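Local coordinates for histidine acid phosphatase (Bifidobacterium longum subsp. infantis, PDB 6RXD), which probably removes phosphate groups from inositol polyphosphates such as phytate, and from 2,3-bisphosphoglycerate, as a histidine acid phosphatase of the MINPP type, at residues A[212-217]-A[355-360]; A[188-193]-A[372-377]; A[222-227]-A[359-364]. All coordinates share one frame; numbering follows the deposited sequence.

Contact 1 (A[212-217]-A[355-360]); sequences NNYQNF and YEKGPS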
ATOM      1  N   ASN A 212      11.261 -17.535  -0.870  1.00 18.46           N
ATOM      2  CA  ASN A 212      10.784 -18.903  -0.727  1.00 21.26           C
ATOM      3  C   ASN A 212      10.553 -19.308   0.732  1.00 18.46           C
ATOM      4  O   ASN A 212       9.521 -19.909   1.060  1.00 19.89           O
ATOM      5  CB  ASN A 212      11.767 -19.872  -1.385  1.00 20.30           C
ATOM      6  CG  ASN A 212      11.174 -21.248  -1.595  1.00 19.98           C
ATOM      7  OD1 ASN A 212      10.090 -21.387  -2.150  1.00 22.73           O
ATOM      8  ND2 ASN A 212      11.879 -22.271  -1.136  1.00 22.57           N
ATOM      9  N   ASN A 213      11.512 -18.994   1.597  1.00 18.86           N
ATOM     10  CA  ASN A 213      11.364 -19.308   3.016  1.00 19.63           C
ATOM     11  C   ASN A 213      10.167 -18.569   3.606  1.00 21.44           C
ATOM     12  O   ASN A 213       9.431 -19.124   4.414  1.00 18.89           O
ATOM     13  CB  ASN A 213      12.633 -18.988   3.803  1.00 19.03           C
ATOM     14  CG  ASN A 213      13.811 -19.855   3.387  1.00 21.53           C
ATOM     15  OD1 ASN A 213      13.641 -20.822   2.648  1.00 23.26           O
ATOM     16  ND2 ASN A 213      15.004 -19.503   3.852  1.00 25.72           N
ATOM     17  N   TYR A 214       9.949 -17.331   3.170  1.00 18.99           N
ATOM     18  CA  TYR A 214       8.798 -16.574   3.657  1.00 16.71           C
ATOM     19  C   TYR A 214       7.465 -17.181   3.204  1.00 15.25           C
ATOM     20  O   TYR A 214       6.548 -17.343   4.013  1.00 18.12           O
ATOM     21  CB  TYR A 214       8.896 -15.097   3.240  1.00 12.30           C
ATOM     22  CG  TYR A 214       7.578 -14.353   3.373  1.00 16.02           C
ATOM     23  CD1 TYR A 214       7.166 -13.836   4.597  1.00 15.62           C
ATOM     24  CD2 TYR A 214       6.747 -14.174   2.270  1.00 13.96           C
ATOM     25  CE1 TYR A 214       5.947 -13.153   4.721  1.00 12.78           C
ATOM     26  CE2 TYR A 214       5.536 -13.518   2.382  1.00 16.97           C
ATOM     27  CZ  TYR A 214       5.141 -13.009   3.612  1.00 17.59           C
ATOM     28  OH  TYR A 214       3.933 -12.362   3.713  1.00 15.17           O
ATOM     29  N   GLN A 215       7.344 -17.514   1.923  1.00 16.24           N
ATOM     30  CA  GLN A 215       6.097 -18.110   1.439  1.00 18.18           C
ATOM     31  C   GLN A 215       5.809 -19.446   2.127  1.00 21.99           C
ATOM     32  O   GLN A 215       4.661 -19.731   2.481  1.00 18.58           O
ATOM     33  CB  GLN A 215       6.113 -18.265  -0.087  1.00 20.03           C
ATOM     34  CG  GLN A 215       6.064 -16.928  -0.832  1.00 23.09           C
ATOM     35  CD  GLN A 215       4.744 -16.201  -0.655  1.00 29.40           C
ATOM     36  OE1 GLN A 215       3.717 -16.821  -0.375  1.00 32.08           O
ATOM     37  NE2 GLN A 215       4.764 -14.881  -0.819  1.00 24.15           N
ATOM     38  N   ASN A 216       6.845 -20.259   2.323  1.00 20.54           N
ATOM     39  CA  ASN A 216       6.680 -21.515   3.058  1.00 22.38           C
ATOM     40  C   ASN A 216       6.296 -21.280   4.516  1.00 21.65           C
ATOM     41  O   ASN A 216       5.461 -21.999   5.076  1.00 20.62           O
ATOM     42  CB  ASN A 216       7.940 -22.383   2.962  1.00 22.34           C
ATOM     43  CG  ASN A 216       8.112 -23.005   1.589  1.00 27.13           C
ATOM     44  OD1 ASN A 216       7.143 -23.180   0.851  1.00 35.08           O
ATOM     45  ND2 ASN A 216       9.351 -23.341   1.239  1.00 28.92           N
ATOM     46  N   PHE A 217       6.885 -20.254   5.118  1.00 19.17           N
ATOM     47  CA  PHE A 217       6.575 -19.922   6.501  1.00 22.41           C
ATOM     48  C   PHE A 217       5.104 -19.585   6.709  1.00 19.41           C
ATOM     49  O   PHE A 217       4.431 -20.202   7.542  1.00 23.06           O
ATOM     50  CB  PHE A 217       7.434 -18.763   6.984  1.00 23.96           C
ATOM     51  CG  PHE A 217       7.141 -18.358   8.398  1.00 22.40           C
ATOM     52  CD1 PHE A 217       7.585 -19.134   9.458  1.00 27.30           C
ATOM     53  CD2 PHE A 217       6.411 -17.205   8.667  1.00 23.63           C
ATOM     54  CE1 PHE A 217       7.312 -18.769  10.764  1.00 27.22           C
ATOM     55  CE2 PHE A 217       6.136 -16.832   9.973  1.00 24.36           C
ATOM     56  CZ  PHE A 217       6.588 -17.614  11.022  1.00 26.76           C
ATOM     57  N   TYR A 355      -1.030 -10.321  10.363  1.00 10.71           N
ATOM     58  CA  TYR A 355      -0.439 -11.624  10.666  1.00  9.87           C
ATOM     59  C   TYR A 355       0.459 -12.186   9.570  1.00  9.77           C
ATOM     60  O   TYR A 355       1.423 -12.898   9.868  1.00 13.86           O
ATOM     61  CB  TYR A 355      -1.531 -12.653  11.009  1.00 13.81           C
ATOM     62  CG  TYR A 355      -1.946 -12.631  12.466  1.00 11.01           C
ATOM     63  CD1 TYR A 355      -1.051 -13.000  13.465  1.00 13.05           C
ATOM     64  CD2 TYR A 355      -3.227 -12.247  12.838  1.00 12.03           C
ATOM     65  CE1 TYR A 355      -1.428 -12.981  14.800  1.00 14.87           C
ATOM     66  CE2 TYR A 355      -3.612 -12.229  14.161  1.00 11.63           C
ATOM     67  CZ  TYR A 355      -2.706 -12.587  15.137  1.00 11.24           C
ATOM     68  OH  TYR A 355      -3.088 -12.579  16.452  1.00 12.81           O
ATOM     69  N   GLU A 356       0.140 -11.886   8.315  1.00 11.73           N
ATOM     70  CA  GLU A 356       0.846 -12.497   7.196  1.00 12.66           C
ATOM     71  C   GLU A 356       1.977 -11.626   6.666  1.00 12.53           C
ATOM     72  O   GLU A 356       2.948 -12.129   6.106  1.00 16.68           O
ATOM     73  CB  GLU A 356      -0.139 -12.813   6.062  1.00 17.71           C
ATOM     74  CG  GLU A 356      -1.194 -13.841   6.429  1.00 20.21           C
ATOM     75  CD  GLU A 356      -2.265 -13.994   5.364  1.00 33.70           C
ATOM     76  OE1 GLU A 356      -2.032 -13.594   4.201  1.00 32.77           O
ATOM     77  OE2 GLU A 356      -3.348 -14.514   5.691  1.00 33.32           O
ATOM     78  N   LYS A 357       1.848 -10.311   6.851  1.00 12.00           N
ATOM     79  CA  LYS A 357       2.752  -9.353   6.210  0.97 10.48           C
ATOM     80  C   LYS A 357       3.341  -8.290   7.137  1.00 11.75           C
ATOM     81  O   LYS A 357       4.291  -7.599   6.761  1.00 12.99           O
ATOM     82  CB  LYS A 357       2.006  -8.665   5.053  0.93 10.83           C
ATOM     83  CG  LYS A 357       1.489  -9.673   4.018  0.93 17.15           C
ATOM     84  CD  LYS A 357       0.483  -9.087   3.032  0.84 19.45           C
ATOM     85  CE  LYS A 357      -0.008 -10.161   2.059  1.00 25.84           C
ATOM     86  NZ  LYS A 357      -0.973  -9.620   1.047  0.78 33.11           N
ATOM     87  N   GLY A 358       2.783  -8.160   8.333  1.00 12.86           N
ATOM     88  CA  GLY A 358       3.202  -7.121   9.257  1.00 12.34           C
ATOM     89  C   GLY A 358       3.996  -7.693  10.416  1.00 12.47           C
ATOM     90  O   GLY A 358       4.650  -8.726  10.273  1.00 14.56           O
ATOM     91  N   PRO A 359       3.937  -7.032  11.579  1.00  9.97           N
ATOM     92  CA  PRO A 359       4.703  -7.496  12.744  1.00 10.43           C
ATOM     93  C   PRO A 359       4.303  -8.917  13.159  1.00 11.46           C
ATOM     94  O   PRO A 359       5.142  -9.684  13.660  1.00 15.20           O
ATOM     95  CB  PRO A 359       4.312  -6.500  13.838  1.00 14.34           C
ATOM     96  CG  PRO A 359       3.944  -5.257  13.095  1.00 11.51           C
ATOM     97  CD  PRO A 359       3.248  -5.752  11.842  1.00 10.35           C
ATOM     98  N   SER A 360       3.027  -9.248  12.952  1.00 11.13           N
ATOM     99  CA  SER A 360       2.502 -10.581  13.264  1.00 12.64           C
ATOM    100  C   SER A 360       2.767 -10.940  14.727  1.00 12.50           C
ATOM    101  O   SER A 360       2.800 -10.060  15.588  1.00 12.88           O
ATOM    102  CB  SER A 360       3.087 -11.623  12.306  1.00 13.51           C
ATOM    103  OG  SER A 360       2.336 -12.840  12.347  1.00 12.43           O
TER
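The phenol ring of Y214 meets the backbone of E356 at its edge: the carbonyl O of E356 lies near the ring plane, 3.5 Å from CE1, while the side chain of Y214 also touches I370. With CG anti to the backbone N (chi1 164°), the ring reaches out from helix 206-220 and delivers its hydroxyl to the C-terminal part of helix 339-357. There Y214 OH donates a short hydrogen bond of 2.6 Å to E356 O, arriving from above the carbonyl plane, 39° out of it, and not along a lone pair. CG of K357 lies 3.6 Å from Y214 OH, and the extended chain beyond it carries NZ to a salt bridge with E401. Y355 O accepts a 2.6 Å hydrogen bond from S360 OG, a bond that links the following loop back to the helix. The carbonyls of Y355 and E356 each accept a side-chain hydroxyl. The carboxylate of E356, a zinc ligand seen for this protein, points elsewhere, close to E228 and E352, and with no metal bound there the three acids probably raise one another's proton affinity. Y214 therefore grips E356 through its main chain, independently of the metal-binding group.

Contact 2 (A[188-193]-A[372-377]); sequences LYFHKV and QPLLDD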
ATOM      1  N   LEU A 188      12.010  -4.613  -4.428  1.00 12.26           N
ATOM      2  CA  LEU A 188      10.641  -4.121  -4.491  1.00 16.59           C
ATOM      3  C   LEU A 188       9.593  -5.217  -4.701  1.00 16.95           C
ATOM      4  O   LEU A 188       8.407  -4.926  -4.849  1.00 14.04           O
ATOM      5  CB  LEU A 188      10.512  -3.054  -5.583  1.00 14.25           C
ATOM      6  CG  LEU A 188      11.496  -1.877  -5.460  1.00 13.33           C
ATOM      7  CD1 LEU A 188      11.415  -0.976  -6.691  1.00 15.96           C
ATOM      8  CD2 LEU A 188      11.212  -1.063  -4.201  1.00 11.75           C
ATOM      9  N   TYR A 189      10.033  -6.469  -4.712  1.00 13.36           N
ATOM     10  CA  TYR A 189       9.108  -7.597  -4.778  1.00 13.73           C
ATOM     11  C   TYR A 189       9.761  -8.794  -4.095  1.00 16.89           C
ATOM     12  O   TYR A 189       9.763  -9.907  -4.623  1.00 16.40           O
ATOM     13  CB  TYR A 189       8.768  -7.921  -6.234  1.00 14.99           C
ATOM     14  CG  TYR A 189       7.348  -8.395  -6.471  1.00 12.22           C
ATOM     15  CD1 TYR A 189       7.069  -9.743  -6.699  1.00 14.16           C
ATOM     16  CD2 TYR A 189       6.292  -7.494  -6.497  1.00 14.02           C
ATOM     17  CE1 TYR A 189       5.774 -10.172  -6.937  1.00 17.47           C
ATOM     18  CE2 TYR A 189       4.987  -7.915  -6.734  1.00 16.84           C
ATOM     19  CZ  TYR A 189       4.742  -9.252  -6.960  1.00 18.73           C
ATOM     20  OH  TYR A 189       3.454  -9.672  -7.188  1.00 23.90           O
ATOM     21  N   PHE A 190      10.311  -8.550  -2.906  1.00 15.73           N
ATOM     22  CA  PHE A 190      11.103  -9.550  -2.194  1.00 14.47           C
ATOM     23  C   PHE A 190      10.260 -10.648  -1.564  1.00 15.15           C
ATOM     24  O   PHE A 190      10.800 -11.617  -1.028  1.00 16.13           O
ATOM     25  CB  PHE A 190      11.973  -8.880  -1.111  1.00 12.49           C
ATOM     26  CG  PHE A 190      11.255  -7.808  -0.323  1.00 13.28           C
ATOM     27  CD1 PHE A 190      10.241  -8.137   0.585  1.00 14.42           C
ATOM     28  CD2 PHE A 190      11.599  -6.477  -0.488  1.00 13.01           C
ATOM     29  CE1 PHE A 190       9.573  -7.138   1.305  1.00 12.57           C
ATOM     30  CE2 PHE A 190      10.935  -5.477   0.223  1.00 11.94           C
ATOM     31  CZ  PHE A 190       9.925  -5.812   1.122  1.00 12.93           C
ATOM     32  N   HIS A 191       8.941 -10.504  -1.639  1.00 14.18           N
ATOM     33  CA  HIS A 191       8.034 -11.391  -0.916  1.00 15.33           C
ATOM     34  C   HIS A 191       7.642 -12.618  -1.742  1.00 19.08           C
ATOM     35  O   HIS A 191       6.999 -13.532  -1.235  1.00 18.00           O
ATOM     36  CB  HIS A 191       6.790 -10.619  -0.456  1.00 16.99           C
ATOM     37  CG  HIS A 191       6.013 -10.010  -1.585  1.00 15.01           C
ATOM     38  ND1 HIS A 191       6.487  -8.954  -2.331  1.00 15.80           N
ATOM     39  CD2 HIS A 191       4.811 -10.343  -2.109  1.00 17.14           C
ATOM     40  CE1 HIS A 191       5.593  -8.647  -3.263  1.00 15.85           C
ATOM     41  NE2 HIS A 191       4.571  -9.477  -3.150  1.00 16.77           N
ATOM     42  N   LYS A 192       8.037 -12.639  -3.012  1.00 16.51           N
ATOM     43  CA  LYS A 192       7.674 -13.758  -3.897  1.00 14.79           C
ATOM     44  C   LYS A 192       8.819 -14.178  -4.775  1.00 17.57           C
ATOM     45  O   LYS A 192       9.651 -13.359  -5.159  1.00 20.05           O
ATOM     46  CB  LYS A 192       6.493 -13.382  -4.792  1.00 19.28           C
ATOM     47  CG  LYS A 192       5.154 -13.482  -4.106  1.00 31.53           C
ATOM     48  CD  LYS A 192       4.026 -13.119  -5.046  1.00 35.57           C
ATOM     49  CE  LYS A 192       2.681 -13.249  -4.349  1.00 43.04           C
ATOM     50  NZ  LYS A 192       1.614 -12.513  -5.081  1.00 47.25           N
ATOM     51  N   VAL A 193       8.847 -15.463  -5.118  1.00 18.20           N
ATOM     52  CA  VAL A 193       9.859 -15.968  -6.032  1.00 17.21           C
ATOM     53  C   VAL A 193       9.568 -15.491  -7.449  1.00 19.39           C
ATOM     54  O   VAL A 193      10.479 -15.120  -8.195  1.00 20.99           O
ATOM     55  CB  VAL A 193       9.941 -17.506  -5.973  1.00 20.70           C
ATOM     56  CG1 VAL A 193      10.742 -18.065  -7.157  1.00 21.29           C
ATOM     57  CG2 VAL A 193      10.561 -17.950  -4.652  1.00 20.52           C
ATOM     58  N   GLN A 372      14.602  -6.781   4.458  1.00 13.05           N
ATOM     59  CA  GLN A 372      16.017  -6.437   4.608  1.00 14.84           C
ATOM     60  C   GLN A 372      16.729  -5.993   3.314  1.00 15.18           C
ATOM     61  O   GLN A 372      17.504  -5.042   3.355  1.00 16.94           O
ATOM     62  CB  GLN A 372      16.789  -7.565   5.296  1.00 19.36           C
ATOM     63  CG  GLN A 372      18.183  -7.153   5.785  1.00 17.62           C
ATOM     64  CD  GLN A 372      18.124  -6.097   6.872  1.00 22.10           C
ATOM     65  OE1 GLN A 372      17.359  -6.215   7.831  1.00 24.60           O
ATOM     66  NE2 GLN A 372      18.914  -5.040   6.715  1.00 22.12           N
ATOM     67  N   PRO A 373      16.454  -6.650   2.166  1.00 15.28           N
ATOM     68  CA  PRO A 373      17.120  -6.183   0.941  1.00 14.74           C
ATOM     69  C   PRO A 373      16.794  -4.730   0.610  1.00 15.59           C
ATOM     70  O   PRO A 373      17.637  -4.045   0.018  1.00 13.34           O
ATOM     71  CB  PRO A 373      16.536  -7.086  -0.150  1.00 15.61           C
ATOM     72  CG  PRO A 373      16.101  -8.320   0.563  1.00 25.37           C
ATOM     73  CD  PRO A 373      15.745  -7.929   1.960  1.00 16.49           C
ATOM     74  N   LEU A 374      15.590  -4.273   0.947  1.00 14.17           N
ATOM     75  CA  LEU A 374      15.211  -2.890   0.664  1.00 14.79           C
ATOM     76  C   LEU A 374      15.901  -1.936   1.633  1.00 11.35           C
ATOM     77  O   LEU A 374      16.432  -0.891   1.230  1.00 13.30           O
ATOM     78  CB  LEU A 374      13.694  -2.712   0.739  1.00 12.11           C
ATOM     79  CG  LEU A 374      13.207  -1.280   0.487  1.00 11.63           C
ATOM     80  CD1 LEU A 374      13.665  -0.768  -0.877  1.00 12.58           C
ATOM     81  CD2 LEU A 374      11.686  -1.243   0.597  1.00 13.20           C
ATOM     82  N   LEU A 375      15.906  -2.294   2.912  1.00 12.04           N
ATOM     83  CA  LEU A 375      16.629  -1.506   3.908  1.00 13.13           C
ATOM     84  C   LEU A 375      18.123  -1.478   3.572  1.00 16.43           C
ATOM     85  O   LEU A 375      18.757  -0.426   3.655  1.00 14.79           O
ATOM     86  CB  LEU A 375      16.392  -2.055   5.318  1.00 12.09           C
ATOM     87  CG  LEU A 375      17.137  -1.332   6.447  1.00 13.83           C
ATOM     88  CD1 LEU A 375      16.892   0.178   6.390  1.00 18.24           C
ATOM     89  CD2 LEU A 375      16.683  -1.900   7.786  1.00 17.75           C
ATOM     90  N   ASP A 376      18.678  -2.620   3.168  1.00 13.26           N
ATOM     91  CA  ASP A 376      20.062  -2.653   2.693  1.00 14.04           C
ATOM     92  C   ASP A 376      20.266  -1.653   1.559  1.00 15.27           C
ATOM     93  O   ASP A 376      21.255  -0.924   1.542  1.00 15.46           O
ATOM     94  CB  ASP A 376      20.456  -4.051   2.186  1.00 15.69           C
ATOM     95  CG  ASP A 376      20.663  -5.058   3.306  1.00 26.38           C
ATOM     96  OD1 ASP A 376      20.737  -4.658   4.489  1.00 27.40           O
ATOM     97  OD2 ASP A 376      20.773  -6.265   2.985  1.00 27.58           O
ATOM     98  N   ASP A 377      19.343  -1.613   0.606  1.00 13.20           N
ATOM     99  CA  ASP A 377      19.517  -0.726  -0.540  1.00 14.38           C
ATOM    100  C   ASP A 377      19.321   0.743  -0.170  1.00 16.14           C
ATOM    101  O   ASP A 377      19.945   1.627  -0.771  1.00 16.62           O
ATOM    102  CB  ASP A 377      18.566  -1.088  -1.685  1.00 16.07           C
ATOM    103  CG  ASP A 377      19.072  -0.591  -3.021  1.00 21.27           C
ATOM    104  OD1 ASP A 377      20.196  -0.982  -3.400  1.00 24.73           O
ATOM    105  OD2 ASP A 377      18.373   0.212  -3.679  1.00 17.63           O
TER
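F190 and L374 make the closest approach in a contact built wholly of apolar side chains, with F190 CE2 3.9 Å from L374 CB. The methylene meets the ring obliquely. A first torsion of 42° sets F190 CG between its backbone N and carbonyl carbon, swinging the ring out of the turn toward helix 372-386. At the root of the same side chain, F190 CB lies 4.5 Å from CG of P373. L188 adds its CD2 methyl, 4.1 Å from L374 CD1, so that L374 is met by F190 at its base and by L188 at a branch end. On one side are the end of helix 185-188 (L188) and the type I beta turn from Y189 to K192 that follows it (F190); on the other is the first turn of a helix lying against the central mixed sheet of the histidine phosphatase fold, where L188 and L374 both touch R396 of strand 391-398. T402 and P405 of helix 400-410 also touch F190. Polar bonds stay within the helix or lead out of the contact. Q372 NE2 donates to D376 OD1 at 2.9 Å, from above the carboxylate plane, whereas D377 forms a salt bridge with R396.

Contact 3 (A[222-227]-A[359-364]); sequences ATIAGA and PSYAGQ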
ATOM      1  N   ALA A 222       1.525 -22.555  12.251  1.00 20.02           N
ATOM      2  CA  ALA A 222       0.372 -22.965  13.050  1.00 20.51           C
ATOM      3  C   ALA A 222      -0.255 -21.807  13.824  1.00 18.30           C
ATOM      4  O   ALA A 222      -1.469 -21.781  14.029  1.00 22.22           O
ATOM      5  CB  ALA A 222       0.759 -24.096  14.004  1.00 21.85           C
ATOM      6  N   THR A 223       0.569 -20.859  14.266  1.00 15.57           N
ATOM      7  CA  THR A 223       0.051 -19.736  15.042  1.00 13.32           C
ATOM      8  C   THR A 223      -0.784 -18.824  14.165  1.00 14.50           C
ATOM      9  O   THR A 223      -1.903 -18.459  14.526  1.00 17.70           O
ATOM     10  CB  THR A 223       1.174 -18.944  15.720  1.00 17.43           C
ATOM     11  OG1 THR A 223       1.907 -19.825  16.577  1.00 21.28           O
ATOM     12  CG2 THR A 223       0.595 -17.807  16.555  1.00 18.48           C
ATOM     13  N   ILE A 224      -0.239 -18.458  13.006  1.00 15.70           N
ATOM     14  CA  ILE A 224      -0.982 -17.637  12.050  1.00 12.61           C
ATOM     15  C   ILE A 224      -2.293 -18.309  11.647  1.00 15.05           C
ATOM     16  O   ILE A 224      -3.339 -17.663  11.611  1.00 16.73           O
ATOM     17  CB  ILE A 224      -0.126 -17.298  10.803  1.00 13.69           C
ATOM     18  CG1 ILE A 224       1.010 -16.357  11.203  1.00 17.99           C
ATOM     19  CG2 ILE A 224      -0.981 -16.673   9.701  1.00 19.63           C
ATOM     20  CD1 ILE A 224       2.135 -16.206  10.173  1.00 19.12           C
ATOM     21  N   ALA A 225      -2.238 -19.606  11.358  1.00 15.32           N
ATOM     22  CA  ALA A 225      -3.424 -20.349  10.954  1.00 21.71           C
ATOM     23  C   ALA A 225      -4.474 -20.354  12.063  1.00 17.99           C
ATOM     24  O   ALA A 225      -5.659 -20.140  11.800  1.00 20.28           O
ATOM     25  CB  ALA A 225      -3.055 -21.778  10.561  1.00 22.32           C
ATOM     26  N   GLY A 226      -4.038 -20.585  13.298  1.00 17.78           N
ATOM     27  CA  GLY A 226      -4.962 -20.642  14.420  1.00 15.84           C
ATOM     28  C   GLY A 226      -5.560 -19.286  14.751  1.00 16.08           C
ATOM     29  O   GLY A 226      -6.748 -19.189  15.046  1.00 18.16           O
ATOM     30  N   ALA A 227      -4.733 -18.243  14.719  1.00 16.12           N
ATOM     31  CA  ALA A 227      -5.202 -16.897  15.024  1.00 13.53           C
ATOM     32  C   ALA A 227      -6.225 -16.459  13.987  1.00 14.68           C
ATOM     33  O   ALA A 227      -7.231 -15.814  14.316  1.00 19.16           O
ATOM     34  CB  ALA A 227      -4.033 -15.912  15.077  1.00 18.04           C
ATOM     35  N   PRO A 359       3.937  -7.032  11.579  1.00  9.97           N
ATOM     36  CA  PRO A 359       4.703  -7.496  12.744  1.00 10.43           C
ATOM     37  C   PRO A 359       4.303  -8.917  13.159  1.00 11.46           C
ATOM     38  O   PRO A 359       5.142  -9.684  13.660  1.00 15.20           O
ATOM     39  CB  PRO A 359       4.312  -6.500  13.838  1.00 14.34           C
ATOM     40  CG  PRO A 359       3.944  -5.257  13.095  1.00 11.51           C
ATOM     41  CD  PRO A 359       3.248  -5.752  11.842  1.00 10.35           C
ATOM     42  N   SER A 360       3.027  -9.248  12.952  1.00 11.13           N
ATOM     43  CA  SER A 360       2.502 -10.581  13.264  1.00 12.64           C
ATOM     44  C   SER A 360       2.767 -10.940  14.727  1.00 12.50           C
ATOM     45  O   SER A 360       2.800 -10.060  15.588  1.00 12.88           O
ATOM     46  CB  SER A 360       3.087 -11.623  12.306  1.00 13.51           C
ATOM     47  OG  SER A 360       2.336 -12.840  12.347  1.00 12.43           O
ATOM     48  N   TYR A 361       2.946 -12.225  15.012  1.00 12.83           N
ATOM     49  CA  TYR A 361       2.984 -12.694  16.398  1.00 13.69           C
ATOM     50  C   TYR A 361       4.376 -12.678  17.033  1.00 15.13           C
ATOM     51  O   TYR A 361       5.389 -12.801  16.342  1.00 13.63           O
ATOM     52  CB  TYR A 361       2.334 -14.090  16.515  1.00 14.43           C
ATOM     53  CG  TYR A 361       3.138 -15.238  15.911  1.00 15.81           C
ATOM     54  CD1 TYR A 361       4.074 -15.929  16.667  1.00 17.31           C
ATOM     55  CD2 TYR A 361       2.939 -15.638  14.597  1.00 16.23           C
ATOM     56  CE1 TYR A 361       4.792 -16.991  16.136  1.00 16.55           C
ATOM     57  CE2 TYR A 361       3.661 -16.689  14.049  1.00 14.13           C
ATOM     58  CZ  TYR A 361       4.584 -17.361  14.825  1.00 18.83           C
ATOM     59  OH  TYR A 361       5.296 -18.415  14.290  1.00 20.96           O
ATOM     60  N   ALA A 362       4.413 -12.532  18.355  1.00 13.92           N
ATOM     61  CA  ALA A 362       5.676 -12.474  19.092  1.00 16.33           C
ATOM     62  C   ALA A 362       6.397 -13.817  19.043  1.00 17.29           C
ATOM     63  O   ALA A 362       5.765 -14.866  19.123  1.00 21.06           O
ATOM     64  CB  ALA A 362       5.431 -12.063  20.533  1.00 17.76           C
ATOM     65  N   GLY A 363       7.719 -13.774  18.922  1.00 18.09           N
ATOM     66  CA  GLY A 363       8.507 -14.993  18.869  1.00 22.76           C
ATOM     67  C   GLY A 363       9.023 -15.317  17.478  1.00 24.70           C
ATOM     68  O   GLY A 363       9.700 -16.329  17.288  1.00 26.14           O
ATOM     69  N   GLN A 364       8.694 -14.475  16.499  1.00 21.31           N
ATOM     70  CA  GLN A 364       9.190 -14.650  15.139  1.00 16.88           C
ATOM     71  C   GLN A 364       9.485 -13.296  14.490  1.00 14.89           C
ATOM     72  O   GLN A 364       8.929 -12.267  14.900  1.00 16.59           O
ATOM     73  CB  GLN A 364       8.180 -15.440  14.285  1.00 18.77           C
ATOM     74  CG  GLN A 364       6.816 -14.749  14.085  1.00 16.78           C
ATOM     75  CD  GLN A 364       6.828 -13.677  12.997  1.00 15.49           C
ATOM     76  OE1 GLN A 364       7.474 -13.831  11.952  1.00 17.45           O
ATOM     77  NE2 GLN A 364       6.121 -12.575  13.246  1.00 15.88           N
TER
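T223 lies over one face of the Y361 ring in a CH-pi contact, its CB 3.8 Å from the ring centroid and 12° off the normal. CG2 of T223, anti to the backbone N, extends the cover toward the ring's root and comes within 3.7 Å of Y361 CG. Q364 CG occupies the opposite face, 3.5 Å above the plane, and the ring is sandwiched between helix and loop. Apolar packing continues at the edge, where I224 CG1 stands 3.9 Å from Y361 CE2, the two side chains crossing at about a right angle; the same CG1 also touches S360 OG. Q364 NE2 donates 3.2 Å to Y361 O, in the carbonyl plane and on a lone pair, across the type II turn from Y361 to Q364. Y361 OH is hydrogen-bonded to D221, whose carboxylate also accepts from I224 N near the start of helix 222-232. A leucine in place of Y361 would probably leave T223 without its flat partner and D221 without the phenol hydroxyl. The contact thus fastens the loop after helix 339-357 to the first turn of helix 222-232, with F217 of helix 206-220 packing against I224, Y361 and Q364.

How the contacts relate
From the N terminus, the turn at 188-193 comes first and is joined by contact 2 to the start of helix 372-386, closing the longest loop of the three. Within that span, helices 206-220 and 222-232 follow in succession, and contacts 1 and 3 bring them to the end of helix 339-357 and the loop beyond it. Residues 359-360 belong to both contacts, whose loops start on successive helices and end on the same stretch, whereas contact 2 encloses each. Contacts 1 and 3 meet directly, F217 CZ lying 3.6 Å from Y361 OH; Q215 probably hydrogen-bonds H191 to connect contacts 1 and 2. Contacts 2 and 3 do not touch; contact 1, on helix 206-220, meets both.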